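Local coordinates for gamma-glutamyltranspeptidase (Ggt) (Helicobacter pylori 26695, PDB 5BPK), which probably transfers or hydrolyses gamma-glutamyl groups, such as that of glutathione, as an N-terminal nucleophile (Ntn) hydrolase, at residues 104-107 / 108-112. Residues are numbered along the deposited sequence; the frame is centred on the assembly and turned at random.
Sequences EKAP and LKATK
The methyl of Ala110 lies over one face of the puckered Pro107 pyrrolidine ring, at its CD corner, with Ala110 CB 4.1 Å from Pro107 CD. The ring also touches Ile250, Ile251 and Asp255. The flat group proper is the peptide carbonyl of Pro107: Ala110 N approaches from above its plane, 58° out of it, and donates a hydrogen bond of 2.9 Å to Pro107 O. The N-H points fairly straight at the oxygen (158°), and Ala110 CB also sits 3.1 Å from Pro107 O, so the methyl and the amide approach the same carbonyl. This closes a type I beta turn, Pro107 to Ala110, with Leu108 and Lys109 at its corners. Just before the turn, Ala106 CB meets Ala110 CB at 3.8 Å, methyl against methyl. At the first corner, the side chain of Leu108 packs on Glu254 and on Asn67 of the second chain. Leu108 N hydrogen-bonds to Asp255 OD1, tying the turn to helix 253-257; Lys109 NZ adds only a long, weak ion pair to Asp255 OD2. The turn belongs to the loop after strand 97-102, with the side chain of Ala106 about 14 Å from the bound inhibitor. One backbone hydrogen bond closes the reversal of the chain, and the two methyls and the proline ring pack beside it, while a carboxylate takes up the Leu108 N-H at the bend.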
loop_
_atom_site.group_PDB
_atom_site.type_symbol
_atom_site.label_atom_id
_atom_site.label_comp_id
_atom_site.label_asym_id
_atom_site.label_seq_id
_atom_site.Cartn_x
_atom_site.Cartn_y
_atom_site.Cartn_z
ATOM N N GLU A 104 -6.083 -9.440 -3.330
ATOM C CA GLU A 104 -6.526 -10.797 -3.016
ATOM C C GLU A 104 -8.045 -10.889 -2.975
ATOM O O GLU A 104 -8.738 -9.907 -2.680
ATOM C CB GLU A 104 -5.964 -11.299 -1.694
ATOM C CG GLU A 104 -4.446 -11.286 -1.590
ATOM C CD GLU A 104 -3.924 -10.045 -0.889
ATOM O OE1 GLU A 104 -4.318 -8.919 -1.290
ATOM O OE2 GLU A 104 -3.116 -10.213 0.053
ATOM N N LYS A 105 -8.548 -12.093 -3.255
ATOM C CA LYS A 105 -9.973 -12.400 -3.163
ATOM C C LYS A 105 -10.249 -13.318 -1.988
ATOM O O LYS A 105 -9.463 -14.250 -1.713
ATOM C CB LYS A 105 -10.434 -13.111 -4.425
ATOM C CG LYS A 105 -10.359 -12.278 -5.682
ATOM C CD LYS A 105 -10.445 -13.135 -6.943
ATOM C CE LYS A 105 -11.766 -13.886 -7.101
ATOM N NZ LYS A 105 -11.791 -14.716 -8.354
ATOM N N ALA A 106 -11.390 -13.121 -1.339
ATOM C CA ALA A 106 -11.848 -14.098 -0.364
ATOM C C ALA A 106 -12.043 -15.421 -1.092
ATOM O O ALA A 106 -12.584 -15.432 -2.189
ATOM C CB ALA A 106 -13.141 -13.639 0.305
ATOM N N PRO A 107 -11.616 -16.547 -0.481
ATOM C CA PRO A 107 -11.760 -17.811 -1.186
ATOM C C PRO A 107 -13.220 -18.199 -1.403
ATOM O O PRO A 107 -14.125 -17.656 -0.750
ATOM C CB PRO A 107 -11.054 -18.808 -0.257
ATOM C CG PRO A 107 -10.074 -17.988 0.486
ATOM C CD PRO A 107 -10.786 -16.694 0.727
ATOM N N LEU A 108 -13.430 -19.161 -2.298
ATOM C CA LEU A 108 -14.777 -19.605 -2.665
ATOM C C LEU A 108 -15.563 -20.118 -1.465
ATOM O O LEU A 108 -16.792 -19.994 -1.422
ATOM C CB LEU A 108 -14.698 -20.697 -3.742
ATOM C CG LEU A 108 -14.406 -20.195 -5.155
ATOM C CD1 LEU A 108 -13.769 -21.284 -6.031
ATOM C CD2 LEU A 108 -15.685 -19.656 -5.774
ATOM N N LYS A 109 -14.859 -20.695 -0.492
ATOM C CA LYS A 109 -15.507 -21.226 0.709
ATOM C C LYS A 109 -15.636 -20.201 1.839
ATOM O O LYS A 109 -16.124 -20.524 2.910
ATOM C CB LYS A 109 -14.803 -22.513 1.175
ATOM C CG LYS A 109 -15.095 -23.712 0.251
ATOM C CD LYS A 109 -13.901 -24.158 -0.595
ATOM C CE LYS A 109 -14.186 -24.095 -2.104
ATOM N NZ LYS A 109 -12.937 -24.085 -2.935
ATOM N N ALA A 110 -15.235 -18.952 1.592
ATOM C CA ALA A 110 -15.363 -17.894 2.583
ATOM C C ALA A 110 -16.821 -17.587 2.913
ATOM O O ALA A 110 -17.698 -17.672 2.054
ATOM C CB ALA A 110 -14.676 -16.630 2.086
ATOM N N THR A 111 -17.060 -17.219 4.167
ATOM C CA THR A 111 -18.384 -16.823 4.630
ATOM C C THR A 111 -18.303 -15.623 5.568
ATOM O O THR A 111 -17.279 -15.366 6.210
ATOM C CB THR A 111 -19.106 -17.990 5.346
ATOM O OG1 THR A 111 -18.371 -18.379 6.507
ATOM C CG2 THR A 111 -19.276 -19.188 4.420
ATOM N N LYS A 112 -19.413 -14.902 5.645
ATOM C CA LYS A 112 -19.520 -13.687 6.445
ATOM C C LYS A 112 -18.955 -13.831 7.865
ATOM O O LYS A 112 -18.178 -13.002 8.329
ATOM C CB LYS A 112 -20.991 -13.272 6.489
ATOM C CG LYS A 112 -21.253 -11.958 7.171
ATOM C CD LYS A 112 -22.726 -11.587 7.058
ATOM C CE LYS A 112 -23.285 -11.167 8.392
ATOM N NZ LYS A 112 -23.425 -12.321 9.326
#